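Local coordinates for DNA topoisomerase 2-associated protein PAT1 (Saccharomyces cerevisiae, PDB 5LMG) that activates mRNA decapping and represses translation, its C-terminal domain directly binding the decapping enzyme Dcp2 and the 5'-3' exonuclease Xrn1, at residues L140-Y143 and K144-P147; P149-T152 and Q153-V157. The protein carries 2 engineered substitutions. One frame throughout, in Å; residues are numbered along the deposited sequence.

Overall arrangement
From the N terminus, the chain leaves helix 136-141 and curls at once through interaction 1 (140-143 with 144-147), which closes one tight turn. A residue later it enters interaction 2 (149-152 with 153-157), where the first turn of helix 151-174 is wound and capped. The two are in series, neither nested nor crossed, with centres about 11 Å apart, and both lie within the PAT1-family region of the chain. They meet where the two consecutive helices pack: L140 CD2 lies 3.5 Å from Q153 NE2, S141 packs on V157 and T146 on Q153. Together they offer a worked example of an orderly helix-to-helix connection within a predominantly helical domain.

Interaction 1. Residues L140-Y143 and K144-P147; sequences LSSY and KTTP
S142 and T146 close this turn through the backbone: T146 N donates to S142 O over 2.8 Å, with an N-H...O angle of 151°. A second, longer bond starts from the side chain of the same serine. With OG anti to the backbone N (chi1 171°), the hydroxyl lies beside its own carbonyl carbon, on the side of the following peptide, and S142 OG accepts from K144 N at 3.2 Å, while T199 OG1 is its partner beyond the turn. One water bridges L140 O (2.7 Å) and T146 O (2.8 Å); it donates to these oxygens, though other acceptors nearby compete for its protons.

The apolar packing is between Y143 and K144. The ring and the lysine chain run alongside each other, pointing the same way, and Y143 CE1 rests 3.7 Å from both CG and CE of K144. The tyrosine is steadied further out, where its hydroxyl bonds L252 O and its side chain touches P255 and P256.

A separate group of contacts is made by the threonines. T146 CB sits 3.5 Å from L140 O, a carbon against a carbonyl oxygen, and the hydroxyls of T145 and T146 both bond I139 O.

Residues 142-146 thus form an alpha-turn, and the serine at its head adds an ST turn, in the loop that follows helix 136-141.

Interaction 2. Residues P149-T152 and Q153-V157; sequences PTLT and QLKKV
Q153 folds back on T150, and its side chain can be followed atom by atom across the start of helix 151-174. Q153 CB lies 3.5 Å from T150 O, close to the carbonyl that opens the helical bonding. The chain then turns toward the N terminus of the helix, because CG stands beside the backbone N and opposite the carbonyl carbon (chi1 -74°). There Q153 CG passes 3.5 Å from T150 OG1, the two side chains crossing at a slant, and CD stays close to the same hydroxyl. At the tip, Q153 OE1 accepts from T150 N over 3.0 Å, the donor tilted 25° out of the amide plane, and comes within 3.3 Å of P149 CA. The other amide atom, NE2, faces L140 of the preceding helix, so the group sits between the cap and helix 136-141.

T150 returns the bond from the N-cap position. T150 OG1 receives Q153 N at 3.4 Å, a weak bond, and T150 O takes L154 N at 3.0 Å. L151 O and T152 O then accept from K155 N and K156 N, continuing the helical pattern. Alongside the cap, L154 CD2 packs 3.8 Å from P149 CG. Both side chains reach I263 of helix 257-267, whose H262 bonds the P149 carbonyl, and further along K156 NZ bonds S101 O.

T150 and Q153 therefore make a capping box: each side chain accepts from the other's backbone N-H. One of these bonds is firm and the other weak, so the amide of Q153 carries more of the reciprocal pair, and two N-H groups at the helix start, where no preceding turn can offer carbonyls, still find an oxygen.

Interaction 1. Residues L140-Y143 and K144-P147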
ATOM      1  N   LEU A 140      -5.342 -11.051  -5.664  1.00 42.10           N
ATOM      2  CA  LEU A 140      -6.274 -11.253  -4.554  1.00 41.73           C
ATOM      3  C   LEU A 140      -6.761  -9.968  -3.906  1.00 43.71           C
ATOM      4  O   LEU A 140      -7.883  -9.936  -3.418  1.00 43.22           O
ATOM      5  CB  LEU A 140      -5.666 -12.177  -3.470  1.00 41.50           C
ATOM      6  CG  LEU A 140      -5.515 -13.654  -3.848  1.00 46.92           C
ATOM      7  CD1 LEU A 140      -4.853 -14.433  -2.715  1.00 48.02           C
ATOM      8  CD2 LEU A 140      -6.865 -14.278  -4.261  1.00 48.20           C
ATOM      9  N   SER A 141      -5.896  -8.954  -3.815  1.00 39.79           N
ATOM     10  CA  SER A 141      -6.219  -7.675  -3.177  1.00 39.40           C
ATOM     11  C   SER A 141      -6.794  -6.622  -4.145  1.00 41.84           C
ATOM     12  O   SER A 141      -7.122  -5.516  -3.710  1.00 41.38           O
ATOM     13  CB  SER A 141      -5.011  -7.127  -2.416  1.00 41.41           C
ATOM     14  OG  SER A 141      -3.924  -6.913  -3.301  1.00 42.83           O
ATOM     15  N   SER A 142      -6.919  -6.951  -5.445  1.00 38.55           N
ATOM     16  CA  SER A 142      -7.515  -6.021  -6.417  1.00 38.26           C
ATOM     17  C   SER A 142      -9.031  -6.279  -6.474  1.00 42.57           C
ATOM     18  O   SER A 142      -9.453  -7.411  -6.720  1.00 39.89           O
ATOM     19  CB  SER A 142      -6.922  -6.216  -7.811  1.00 40.26           C
ATOM     20  OG  SER A 142      -7.641  -5.472  -8.787  1.00 42.02           O
ATOM     21  N   TYR A 143      -9.835  -5.220  -6.311  1.00 40.20           N
ATOM     22  CA  TYR A 143     -11.296  -5.311  -6.429  1.00 40.18           C
ATOM     23  C   TYR A 143     -11.721  -5.670  -7.861  1.00 45.31           C
ATOM     24  O   TYR A 143     -12.828  -6.146  -8.061  1.00 45.35           O
ATOM     25  CB  TYR A 143     -11.959  -4.001  -5.973  1.00 40.00           C
ATOM     26  CG  TYR A 143     -11.718  -2.798  -6.864  1.00 39.19           C
ATOM     27  CD1 TYR A 143     -12.487  -2.590  -8.010  1.00 40.57           C
ATOM     28  CD2 TYR A 143     -10.816  -1.803  -6.496  1.00 38.82           C
ATOM     29  CE1 TYR A 143     -12.341  -1.443  -8.781  1.00 39.69           C
ATOM     30  CE2 TYR A 143     -10.676  -0.640  -7.253  1.00 39.13           C
ATOM     31  CZ  TYR A 143     -11.435  -0.470  -8.402  1.00 44.47           C
ATOM     32  OH  TYR A 143     -11.278   0.631  -9.203  1.00 46.13           O
ATOM     33  N   LYS A 144     -10.843  -5.421  -8.856  1.00 44.54           N
ATOM     34  CA  LYS A 144     -11.118  -5.722 -10.257  1.00 44.67           C
ATOM     35  C   LYS A 144     -10.983  -7.210 -10.530  1.00 49.20           C
ATOM     36  O   LYS A 144     -11.888  -7.787 -11.124  1.00 50.40           O
ATOM     37  CB  LYS A 144     -10.215  -4.901 -11.196  1.00 47.20           C
ATOM     38  CG  LYS A 144     -10.711  -3.478 -11.434  1.00 67.89           C
ATOM     39  CD  LYS A 144     -11.771  -3.406 -12.540  1.00 79.80           C
ATOM     40  CE  LYS A 144     -12.608  -2.150 -12.448  1.00 92.14           C
ATOM     41  NZ  LYS A 144     -13.727  -2.157 -13.426  1.00 98.43           N
ATOM     42  N   THR A 145      -9.865  -7.832 -10.105  1.00 44.58           N
ATOM     43  CA  THR A 145      -9.622  -9.260 -10.346  1.00 44.42           C
ATOM     44  C   THR A 145     -10.260 -10.183  -9.286  1.00 47.91           C
ATOM     45  O   THR A 145     -10.556 -11.336  -9.600  1.00 48.51           O
ATOM     46  CB  THR A 145      -8.133  -9.548 -10.526  1.00 49.51           C
ATOM     47  OG1 THR A 145      -7.410  -8.938  -9.464  1.00 49.93           O
ATOM     48  CG2 THR A 145      -7.600  -9.083 -11.885  1.00 48.40           C
ATOM     49  N   THR A 146     -10.451  -9.685  -8.045  1.00 42.92           N
ATOM     50  CA  THR A 146     -11.071 -10.429  -6.934  1.00 42.56           C
ATOM     51  C   THR A 146     -12.168  -9.538  -6.280  1.00 45.98           C
ATOM     52  O   THR A 146     -11.917  -8.912  -5.239  1.00 43.71           O
ATOM     53  CB  THR A 146      -9.993 -10.968  -5.965  1.00 47.39           C
ATOM     54  OG1 THR A 146      -8.988 -11.655  -6.709  1.00 46.06           O
ATOM     55  CG2 THR A 146     -10.568 -11.924  -4.898  1.00 46.49           C
ATOM     56  N   PRO A 147     -13.368  -9.421  -6.911  1.00 44.35           N
ATOM     57  CA  PRO A 147     -14.406  -8.547  -6.340  1.00 43.68           C
ATOM     58  C   PRO A 147     -15.048  -9.095  -5.071  1.00 45.95           C
ATOM     59  O   PRO A 147     -15.562  -8.316  -4.277  1.00 44.64           O
ATOM     60  CB  PRO A 147     -15.411  -8.394  -7.482  1.00 46.05           C
ATOM     61  CG  PRO A 147     -15.282  -9.658  -8.259  1.00 51.48           C
ATOM     62  CD  PRO A 147     -13.827 -10.041  -8.177  1.00 46.83           C
TER
HETATM   63  O   HOH W   1      -9.873  -8.123  -3.513  1.00 43.75           O

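Interaction 2. Residues P149-T152 and Q153-V157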
ATOM      1  N   PRO A 149     -13.448 -11.322  -2.348  1.00 44.83           N
ATOM      2  CA  PRO A 149     -12.437 -12.143  -1.658  1.00 44.33           C
ATOM      3  C   PRO A 149     -13.006 -12.853  -0.435  1.00 46.80           C
ATOM      4  O   PRO A 149     -13.797 -12.277   0.295  1.00 46.20           O
ATOM      5  CB  PRO A 149     -11.350 -11.136  -1.272  1.00 45.11           C
ATOM      6  CG  PRO A 149     -12.053  -9.835  -1.193  1.00 49.23           C
ATOM      7  CD  PRO A 149     -13.150  -9.878  -2.214  1.00 45.26           C
ATOM      8  N   THR A 150     -12.616 -14.100  -0.222  1.00 43.36           N
ATOM      9  CA  THR A 150     -13.096 -14.863   0.941  1.00 43.05           C
ATOM     10  C   THR A 150     -12.305 -14.410   2.173  1.00 45.80           C
ATOM     11  O   THR A 150     -11.282 -13.738   2.013  1.00 45.92           O
ATOM     12  CB  THR A 150     -12.947 -16.371   0.676  1.00 49.38           C
ATOM     13  OG1 THR A 150     -11.556 -16.683   0.582  1.00 46.39           O
ATOM     14  CG2 THR A 150     -13.667 -16.817  -0.598  1.00 46.29           C
ATOM     15  N   LEU A 151     -12.759 -14.753   3.390  1.00 43.13           N
ATOM     16  CA  LEU A 151     -12.019 -14.391   4.607  1.00 42.64           C
ATOM     17  C   LEU A 151     -10.557 -14.937   4.593  1.00 45.51           C
ATOM     18  O   LEU A 151      -9.637 -14.234   5.004  1.00 43.44           O
ATOM     19  CB  LEU A 151     -12.768 -14.803   5.894  1.00 43.18           C
ATOM     20  CG  LEU A 151     -12.168 -14.333   7.239  1.00 48.06           C
ATOM     21  CD1 LEU A 151     -12.017 -12.807   7.295  1.00 47.88           C
ATOM     22  CD2 LEU A 151     -13.002 -14.842   8.423  1.00 52.18           C
ATOM     23  N   THR A 152     -10.361 -16.165   4.092  1.00 42.73           N
ATOM     24  CA  THR A 152      -9.047 -16.812   3.968  1.00 42.70           C
ATOM     25  C   THR A 152      -8.123 -15.972   3.079  1.00 44.98           C
ATOM     26  O   THR A 152      -6.946 -15.795   3.406  1.00 44.91           O
ATOM     27  CB  THR A 152      -9.236 -18.269   3.482  1.00 49.60           C
ATOM     28  OG1 THR A 152     -10.001 -18.980   4.454  1.00 48.64           O
ATOM     29  CG2 THR A 152      -7.912 -19.003   3.230  1.00 48.21           C
ATOM     30  N   GLN A 153      -8.672 -15.432   1.977  1.00 40.53           N
ATOM     31  CA  GLN A 153      -7.950 -14.590   1.038  1.00 39.74           C
ATOM     32  C   GLN A 153      -7.578 -13.245   1.675  1.00 42.03           C
ATOM     33  O   GLN A 153      -6.439 -12.801   1.511  1.00 40.87           O
ATOM     34  CB  GLN A 153      -8.753 -14.409  -0.257  1.00 41.23           C
ATOM     35  CG  GLN A 153      -8.732 -15.667  -1.124  1.00 48.44           C
ATOM     36  CD  GLN A 153      -9.680 -15.621  -2.294  1.00 54.21           C
ATOM     37  OE1 GLN A 153     -10.682 -14.910  -2.299  1.00 47.17           O
ATOM     38  NE2 GLN A 153      -9.406 -16.423  -3.300  1.00 48.91           N
ATOM     39  N   LEU A 154      -8.509 -12.649   2.462  1.00 38.20           N
ATOM     40  CA  LEU A 154      -8.266 -11.391   3.183  1.00 38.46           C
ATOM     41  C   LEU A 154      -7.143 -11.556   4.233  1.00 42.65           C
ATOM     42  O   LEU A 154      -6.297 -10.657   4.365  1.00 41.51           O
ATOM     43  CB  LEU A 154      -9.547 -10.852   3.839  1.00 38.62           C
ATOM     44  CG  LEU A 154     -10.661 -10.335   2.911  1.00 43.85           C
ATOM     45  CD1 LEU A 154     -11.895  -9.898   3.726  1.00 43.22           C
ATOM     46  CD2 LEU A 154     -10.168  -9.186   2.014  1.00 46.00           C
ATOM     47  N   LYS A 155      -7.111 -12.726   4.930  1.00 39.10           N
ATOM     48  CA  LYS A 155      -6.084 -13.066   5.927  1.00 38.78           C
ATOM     49  C   LYS A 155      -4.692 -13.114   5.253  1.00 41.70           C
ATOM     50  O   LYS A 155      -3.719 -12.632   5.831  1.00 40.23           O
ATOM     51  CB  LYS A 155      -6.401 -14.401   6.635  1.00 40.92           C
ATOM     52  CG  LYS A 155      -7.589 -14.353   7.615  1.00 55.64           C
ATOM     53  CD  LYS A 155      -7.281 -13.569   8.891  1.00 64.17           C
ATOM     54  CE  LYS A 155      -8.502 -13.380   9.754  1.00 75.58           C
ATOM     55  NZ  LYS A 155      -8.196 -12.574  10.964  1.00 83.81           N
ATOM     56  N   LYS A 156      -4.614 -13.684   4.027  1.00 39.18           N
ATOM     57  CA  LYS A 156      -3.368 -13.765   3.258  1.00 39.66           C
ATOM     58  C   LYS A 156      -2.844 -12.366   2.896  1.00 44.31           C
ATOM     59  O   LYS A 156      -1.637 -12.116   3.008  1.00 42.88           O
ATOM     60  CB  LYS A 156      -3.551 -14.608   1.997  1.00 42.58           C
ATOM     61  CG  LYS A 156      -3.606 -16.107   2.273  1.00 56.05           C
ATOM     62  CD  LYS A 156      -3.769 -16.947   1.002  1.00 66.49           C
ATOM     63  CE  LYS A 156      -2.534 -16.995   0.120  1.00 70.97           C
ATOM     64  NZ  LYS A 156      -1.394 -17.689   0.780  1.00 74.10           N
ATOM     65  N   VAL A 157      -3.769 -11.448   2.526  1.00 41.95           N
ATOM     66  CA  VAL A 157      -3.472 -10.057   2.164  1.00 41.29           C
ATOM     67  C   VAL A 157      -2.902  -9.325   3.390  1.00 45.09           C
ATOM     68  O   VAL A 157      -1.851  -8.697   3.271  1.00 43.88           O
ATOM     69  CB  VAL A 157      -4.697  -9.333   1.517  1.00 44.24           C
ATOM     70  CG1 VAL A 157      -4.422  -7.838   1.297  1.00 43.95           C
ATOM     71  CG2 VAL A 157      -5.093  -9.994   0.191  1.00 44.26           C
TER